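Local coordinates for pyridine synthase TbtD (Thermobispora bispora, PDB 5WA4), which probably forms the central pyridine ring of the thiopeptide thiomuracin by a [4+2] aza-cycloaddition, working on a precursor recognised through its leader peptide, at residues S95-L98 with P99-R103; W117-D120 with N121-H124; E196-L199 with A200-D204. One frame throughout, in Å; residues are numbered along the deposited sequence.

Interaction 1. Residues S95-L98 with P99-R103; sequences SAFL and PLHER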
loop_
_atom_site.group_PDB
_atom_site.type_symbol
_atom_site.label_atom_id
_atom_site.label_comp_id
_atom_site.label_asym_id
_atom_site.label_seq_id
_atom_site.Cartn_x
_atom_site.Cartn_y
_atom_site.Cartn_z
ATOM N N SER E 95 -6.967 32.649 18.720
ATOM C CA SER E 95 -6.364 32.244 17.456
ATOM C C SER E 95 -5.087 31.396 17.610
ATOM O O SER E 95 -4.713 30.659 16.703
ATOM C CB SER E 95 -6.055 33.477 16.617
ATOM O OG SER E 95 -5.073 34.257 17.276
ATOM N N ALA E 96 -4.422 31.496 18.750
ATOM C CA ALA E 96 -3.232 30.686 19.003
ATOM C C ALA E 96 -3.564 29.206 18.991
ATOM O O ALA E 96 -2.697 28.368 18.756
ATOM C CB ALA E 96 -2.595 31.071 20.354
ATOM N N PHE E 97 -4.829 28.894 19.271
ATOM C CA PHE E 97 -5.295 27.515 19.311
ATOM C C PHE E 97 -5.920 27.075 17.994
ATOM O O PHE E 97 -6.200 25.897 17.838
ATOM C CB PHE E 97 -6.328 27.302 20.433
ATOM C CG PHE E 97 -5.740 27.263 21.817
ATOM C CD1 PHE E 97 -5.521 28.436 22.532
ATOM C CD2 PHE E 97 -5.420 26.053 22.410
ATOM C CE1 PHE E 97 -4.999 28.398 23.798
ATOM C CE2 PHE E 97 -4.889 25.997 23.671
ATOM C CZ PHE E 97 -4.669 27.174 24.373
ATOM N N LEU E 98 -6.170 27.999 17.064
ATOM C CA LEU E 98 -6.924 27.648 15.854
ATOM C C LEU E 98 -6.277 26.452 15.127
ATOM O O LEU E 98 -6.932 25.433 14.944
ATOM C CB LEU E 98 -7.071 28.852 14.906
ATOM C CG LEU E 98 -7.928 28.685 13.639
ATOM C CD1 LEU E 98 -9.341 28.356 14.014
ATOM C CD2 LEU E 98 -7.941 29.927 12.804
ATOM N N PRO E 99 -4.987 26.537 14.763
ATOM C CA PRO E 99 -4.464 25.383 14.018
ATOM C C PRO E 99 -4.585 24.043 14.744
ATOM O O PRO E 99 -4.760 23.041 14.073
ATOM C CB PRO E 99 -2.988 25.736 13.804
ATOM C CG PRO E 99 -2.928 27.222 13.919
ATOM C CD PRO E 99 -3.941 27.550 14.995
ATOM N N LEU E 100 -4.502 24.007 16.064
ATOM C CA LEU E 100 -4.704 22.750 16.780
ATOM C C LEU E 100 -6.167 22.357 16.729
ATOM O O LEU E 100 -6.492 21.180 16.674
ATOM C CB LEU E 100 -4.266 22.835 18.240
ATOM C CG LEU E 100 -4.469 21.496 18.949
ATOM C CD1 LEU E 100 -3.685 20.443 18.197
ATOM C CD2 LEU E 100 -4.062 21.511 20.437
ATOM N N HIS E 101 -7.049 23.342 16.758
ATOM C CA HIS E 101 -8.465 23.083 16.723
ATOM C C HIS E 101 -8.912 22.592 15.311
ATOM O O HIS E 101 -9.742 21.676 15.195
ATOM C CB HIS E 101 -9.223 24.333 17.170
ATOM C CG HIS E 101 -9.194 24.556 18.648
ATOM N ND1 HIS E 101 -9.946 25.526 19.274
ATOM C CD2 HIS E 101 -8.505 23.920 19.632
ATOM C CE1 HIS E 101 -9.730 25.469 20.581
ATOM N NE2 HIS E 101 -8.868 24.499 20.827
ATOM N N GLU E 102 -8.349 23.186 14.257
ATOM C CA GLU E 102 -8.544 22.702 12.892
ATOM C C GLU E 102 -8.229 21.215 12.841
ATOM O O GLU E 102 -9.032 20.434 12.342
ATOM C CB GLU E 102 -7.651 23.461 11.891
ATOM C CG GLU E 102 -8.156 24.825 11.502
ATOM C CD GLU E 102 -7.184 25.656 10.623
ATOM O OE1 GLU E 102 -6.100 25.177 10.192
ATOM O OE2 GLU E 102 -7.545 26.816 10.338
ATOM N N ARG E 103 -7.072 20.826 13.376
ATOM C CA ARG E 103 -6.599 19.434 13.316
ATOM C C ARG E 103 -7.470 18.507 14.160
ATOM O O ARG E 103 -7.728 17.370 13.768
ATOM C CB ARG E 103 -5.141 19.316 13.774
ATOM C CG ARG E 103 -4.568 17.905 13.786
ATOM C CD ARG E 103 -4.568 17.322 12.390
ATOM N NE ARG E 103 -4.047 15.954 12.318
ATOM C CZ ARG E 103 -4.260 15.141 11.286
ATOM N NH1 ARG E 103 -4.982 15.551 10.250
ATOM N NH2 ARG E 103 -3.760 13.916 11.293
#
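His101 lays its imidazole against Phe97, one helical turn earlier in the chain. Its CB lies close to two carbonyl oxygens, 3.4 Å from Leu98 O and slightly farther from Phe97 O. CG stays near the same Phe97 carbonyl, at 3.4 Å from O. With CG anti to the carbonyl carbon (chi1 -76°), the ring runs back toward the start of the helix, so that its CE1 and NE2 end reaches Phe97 CB. That methylene makes a CH-pi contact over one imidazole face, 3.9 Å from the ring centroid. NE2 at the tip also comes within 4.1 Å of Phe97 CD2, but the two rings meet only obliquely, their planes 40° apart. The pair sits at the N-terminal end of helix 98-107, where the chain passes from loosely helical residues into regular i to i+4 bonding. His101 N bonds to Phe97 O at 2.9 Å and Glu102 N to Leu98 O at 2.7 Å, both donors lying almost in line with the C=O. Pro99 fits the first turn, where a backbone N-H would find no carbonyl a turn earlier in the helix; Leu98 CB packs on its CD. On another side of the turn, Glu102, extended beyond CG, crosses Leu98 at a slant, bringing OE2 to 3.8 Å from Leu98 CG. The polar partner of that carboxylate oxygen is Thr331 OG1 of the second subunit, whose Gln334 packs on Leu98. Within the chain, Trp50 meets the His101 ring, and Met91 packs on Phe97.

Interaction 2. Residues W117-D120 with N121-H124; sequences WSPD and NTIH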
loop_
_atom_site.group_PDB
_atom_site.type_symbol
_atom_site.label_atom_id
_atom_site.label_comp_id
_atom_site.label_asym_id
_atom_site.label_seq_id
_atom_site.Cartn_x
_atom_site.Cartn_y
_atom_site.Cartn_z
ATOM N N TRP E 117 -14.514 32.372 19.494
ATOM C CA TRP E 117 -14.956 31.695 20.720
ATOM C C TRP E 117 -16.267 32.265 21.264
ATOM O O TRP E 117 -16.608 33.431 21.054
ATOM C CB TRP E 117 -13.880 31.767 21.816
ATOM C CG TRP E 117 -12.706 30.844 21.573
ATOM C CD1 TRP E 117 -12.394 30.222 20.402
ATOM C CD2 TRP E 117 -11.700 30.440 22.519
ATOM N NE1 TRP E 117 -11.261 29.458 20.558
ATOM C CE2 TRP E 117 -10.819 29.570 21.847
ATOM C CE3 TRP E 117 -11.470 30.714 23.875
ATOM C CZ2 TRP E 117 -9.715 28.986 22.472
ATOM C CZ3 TRP E 117 -10.367 30.126 24.504
ATOM C CH2 TRP E 117 -9.512 29.272 23.803
ATOM N N SER E 118 -17.018 31.401 21.930
ATOM C CA SER E 118 -18.138 31.806 22.765
ATOM C C SER E 118 -17.591 32.678 23.896
ATOM O O SER E 118 -16.445 32.490 24.324
ATOM C CB SER E 118 -18.858 30.568 23.309
ATOM O OG SER E 118 -19.604 30.840 24.476
ATOM N N PRO E 119 -18.395 33.643 24.371
ATOM C CA PRO E 119 -18.038 34.519 25.492
ATOM C C PRO E 119 -17.700 33.743 26.750
ATOM O O PRO E 119 -18.413 32.794 27.073
ATOM C CB PRO E 119 -19.298 35.348 25.690
ATOM C CG PRO E 119 -19.920 35.390 24.332
ATOM C CD PRO E 119 -19.675 34.034 23.759
ATOM N N ASP E 120 -16.636 34.134 27.451
ATOM C CA ASP E 120 -16.191 33.382 28.620
ATOM C C ASP E 120 -17.184 33.611 29.751
ATOM O O ASP E 120 -17.882 34.623 29.782
ATOM C CB ASP E 120 -14.770 33.793 29.016
ATOM C CG ASP E 120 -14.119 32.826 30.006
ATOM O OD1 ASP E 120 -14.614 31.691 30.195
ATOM O OD2 ASP E 120 -13.070 33.198 30.580
ATOM N N ASN E 121 -17.286 32.632 30.642
ATOM C CA ASN E 121 -18.154 32.715 31.814
ATOM C C ASN E 121 -19.649 32.886 31.539
ATOM O O ASN E 121 -20.401 33.183 32.468
ATOM C CB ASN E 121 -17.694 33.865 32.720
ATOM C CG ASN E 121 -16.257 33.730 33.142
ATOM O OD1 ASN E 121 -15.924 32.894 33.982
ATOM N ND2 ASN E 121 -15.389 34.556 32.561
ATOM N N THR E 122 -20.083 32.709 30.289
ATOM C CA THR E 122 -21.519 32.729 29.970
ATOM C C THR E 122 -22.162 31.336 29.957
ATOM O O THR E 122 -21.473 30.323 29.875
ATOM C CB THR E 122 -21.796 33.379 28.603
ATOM O OG1 THR E 122 -21.045 32.701 27.589
ATOM C CG2 THR E 122 -21.412 34.832 28.619
ATOM N N ILE E 123 -23.493 31.311 30.029
ATOM C CA ILE E 123 -24.291 30.087 29.947
ATOM C C ILE E 123 -25.252 30.175 28.783
ATOM O O ILE E 123 -26.071 31.086 28.721
ATOM C CB ILE E 123 -25.104 29.830 31.234
ATOM C CG1 ILE E 123 -24.190 29.326 32.349
ATOM C CG2 ILE E 123 -26.216 28.832 30.967
ATOM C CD1 ILE E 123 -24.895 29.108 33.674
ATOM N N HIS E 124 -25.157 29.231 27.855
ATOM C CA HIS E 124 -26.060 29.212 26.714
ATOM C C HIS E 124 -26.869 27.920 26.721
ATOM O O HIS E 124 -26.320 26.828 26.907
ATOM C CB HIS E 124 -25.286 29.354 25.405
ATOM C CG HIS E 124 -24.358 30.523 25.375
ATOM N ND1 HIS E 124 -24.721 31.749 24.853
ATOM C CD2 HIS E 124 -23.082 30.659 25.810
ATOM C CE1 HIS E 124 -23.705 32.588 24.962
ATOM N NE2 HIS E 124 -22.699 31.953 25.539
#
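The carboxylate of Asp120 and the amide of Asn121 stack on one another, their planes 29° apart, with Asn121 ND2 3.3 Å from Asp120 CG. Asp120 OD1 also receives a weak bond from Asn121 N (2.9 Å), and Ser88 ties both groups down from outside: its OG to Asp120 OD2 and its N to Asn121 OD1. The other flat group, the His124 imidazole, has Ser118 OG and Pro119 CD lying obliquely to it. At its rim NE2 donates to Thr122 OG1 (2.7 Å), which is tilted 33° out of the ring plane. Pro119 to Thr122 form a type II beta turn with Asn121 in the third position, where its phi is positive. This turn leads into edge strand 123-128 of the antiparallel sheet, whose 2-3-1-4 order and beta-alpha-beta-beta-alpha-beta connection are those of a ferredoxin-like fold. The Thr122 hydroxyl spans the turn, donating to Pro119 O at 2.7 Å from above the carbonyl plane, and its oxygen is thereby gripped by one bond given and one received. With chi1 at 56°, OG1 lies between the backbone N and carbonyl carbon, while CG2 is left to pack on Pro119 CB at 3.6 Å. Ser118 OG is bonded to Asp16 of the neighbouring strand 9-16.

Interaction 3. Residues E196-L199 with A200-D204; sequences EAYL and ARRSD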
loop_
_atom_site.group_PDB
_atom_site.type_symbol
_atom_site.label_atom_id
_atom_site.label_comp_id
_atom_site.label_asym_id
_atom_site.label_seq_id
_atom_site.Cartn_x
_atom_site.Cartn_y
_atom_site.Cartn_z
ATOM N N GLU E 196 1.249 1.437 23.125
ATOM C CA GLU E 196 2.066 1.252 21.935
ATOM C C GLU E 196 1.489 1.951 20.688
ATOM O O GLU E 196 2.241 2.391 19.817
ATOM C CB GLU E 196 2.248 -0.239 21.671
ATOM C CG GLU E 196 3.118 -0.901 22.704
ATOM C CD GLU E 196 4.542 -0.382 22.654
ATOM O OE1 GLU E 196 4.969 0.043 21.551
ATOM O OE2 GLU E 196 5.234 -0.389 23.713
ATOM N N ALA E 197 0.166 2.066 20.620
ATOM C CA ALA E 197 -0.486 2.735 19.508
ATOM C C ALA E 197 -0.088 4.212 19.471
ATOM O O ALA E 197 0.235 4.761 18.420
ATOM C CB ALA E 197 -1.983 2.579 19.623
ATOM N N TYR E 198 -0.110 4.829 20.646
ATOM C CA TYR E 198 0.404 6.177 20.872
ATOM C C TYR E 198 1.883 6.303 20.571
ATOM O O TYR E 198 2.291 7.245 19.917
ATOM C CB TYR E 198 0.167 6.604 22.324
ATOM C CG TYR E 198 0.684 7.973 22.716
ATOM C CD1 TYR E 198 0.115 9.129 22.198
ATOM C CD2 TYR E 198 1.698 8.111 23.648
ATOM C CE1 TYR E 198 0.550 10.375 22.568
ATOM C CE2 TYR E 198 2.160 9.378 24.043
ATOM C CZ TYR E 198 1.576 10.509 23.502
ATOM O OH TYR E 198 2.008 11.773 23.889
ATOM N N LEU E 199 2.699 5.378 21.064
ATOM C CA LEU E 199 4.137 5.553 20.905
ATOM C C LEU E 199 4.516 5.494 19.417
ATOM O O LEU E 199 5.281 6.317 18.932
ATOM C CB LEU E 199 4.899 4.524 21.732
ATOM C CG LEU E 199 4.824 4.726 23.254
ATOM C CD1 LEU E 199 5.317 3.493 23.965
ATOM C CD2 LEU E 199 5.644 5.877 23.673
ATOM N N ALA E 200 3.931 4.563 18.680
ATOM C CA ALA E 200 4.153 4.475 17.237
ATOM C C ALA E 200 3.768 5.757 16.467
ATOM O O ALA E 200 4.303 6.027 15.394
ATOM C CB ALA E 200 3.393 3.302 16.687
ATOM N N ARG E 201 2.836 6.535 17.008
ATOM C CA ARG E 201 2.446 7.808 16.406
ATOM C C ARG E 201 3.512 8.915 16.585
ATOM O O ARG E 201 3.561 9.871 15.798
ATOM C CB ARG E 201 1.105 8.284 16.994
ATOM C CG ARG E 201 -0.134 7.464 16.565
ATOM C CD ARG E 201 -1.440 7.919 17.263
ATOM N NE ARG E 201 -1.821 9.299 16.943
ATOM C CZ ARG E 201 -2.552 9.683 15.893
ATOM N NH1 ARG E 201 -3.033 8.790 15.033
ATOM N NH2 ARG E 201 -2.826 10.975 15.717
ATOM N N ARG E 202 4.337 8.792 17.626
ATOM C CA ARG E 202 5.341 9.809 17.965
ATOM C C ARG E 202 6.675 9.444 17.344
ATOM O O ARG E 202 7.129 8.297 17.479
ATOM C CB ARG E 202 5.502 9.963 19.489
ATOM C CG ARG E 202 4.517 10.936 20.104
ATOM C CD ARG E 202 4.676 11.052 21.622
ATOM N NE ARG E 202 5.816 11.874 22.052
ATOM C CZ ARG E 202 5.808 12.646 23.136
ATOM N NH1 ARG E 202 4.721 12.716 23.902
ATOM N NH2 ARG E 202 6.881 13.355 23.455
ATOM N N SER E 203 7.314 10.406 16.678
ATOM C CA SER E 203 8.562 10.089 15.984
ATOM C C SER E 203 9.712 9.920 16.976
ATOM O O SER E 203 10.800 9.478 16.595
ATOM C CB SER E 203 8.903 11.145 14.922
ATOM O OG SER E 203 8.647 12.437 15.411
ATOM N N ASP E 204 9.464 10.240 18.246
ATOM C CA ASP E 204 10.402 9.883 19.311
ATOM C C ASP E 204 9.801 8.810 20.238
ATOM O O ASP E 204 9.959 8.872 21.464
ATOM C CB ASP E 204 10.816 11.118 20.118
ATOM C CG ASP E 204 9.680 11.708 20.918
ATOM O OD1 ASP E 204 8.518 11.575 20.507
ATOM O OD2 ASP E 204 9.948 12.294 21.983
#
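Tyr198 and Arg202 lie side by side and point the same way, one helical turn apart, and they form the close-packed part of this contact. Arg202 CD rests 3.7 Å from Tyr198 CZ, and a bend at chi3 (77°) then swings the guanidinium round toward the phenol oxygen. NH1 donates to Tyr198 OH at 2.9 Å with that oxygen in the guanidinium plane, although the plane itself stands 80° to the ring. NE is occupied by Asp204 OD1, which accepts through its syn lone pair in a 3.1 Å salt bridge. Two partners in its plane thus fix the rotation of the guanidinium. Tyr198 OH is shared with His333, while Phe336 stacks on the ring; Leu199, buried beside it, packs on Arg209 and Trp212.

Solvent takes over away from this pair, where Ala197, Ala200 and Arg201 are exposed. Arg201 touches the preceding turn through the base of its side chain, with CG 3.3 Å from Ala197 O and CB as near to Tyr198 O. The backbone also slackens toward the end of the helix. Ala200 N still bonds well to Glu196 O, but the i to i+4 bonds of Arg201 N and Arg202 N are weak, and Arg202 N turns to Leu199 O at 3.0 Å. Such a shift from i+4 to i+3 bonding is characteristic of a fraying helix C-terminus, here that of helix 184-201 just before the short turn into helix 205-218.

Along the chain the three contacts follow in series; none nests in or crosses another, and each closes only a local turn. Interaction 1 starts helix 98-107, inserted between helix 64-85 and the last strand of the sheet. Interaction 2 ends the loop after that helix and feeds the chain into strand 123-128. Trp117, at its start, folds back so that CZ2 lies 4.0 Å from His101 CE1, joining the two. Interaction 3, in the helical part, has no direct touch with interaction 1 in its own chain. It meets instead the interaction 1 segments of the second subunit, where Ser203 bonds to Glu102 and Arg202 packs on Leu98 of that subunit.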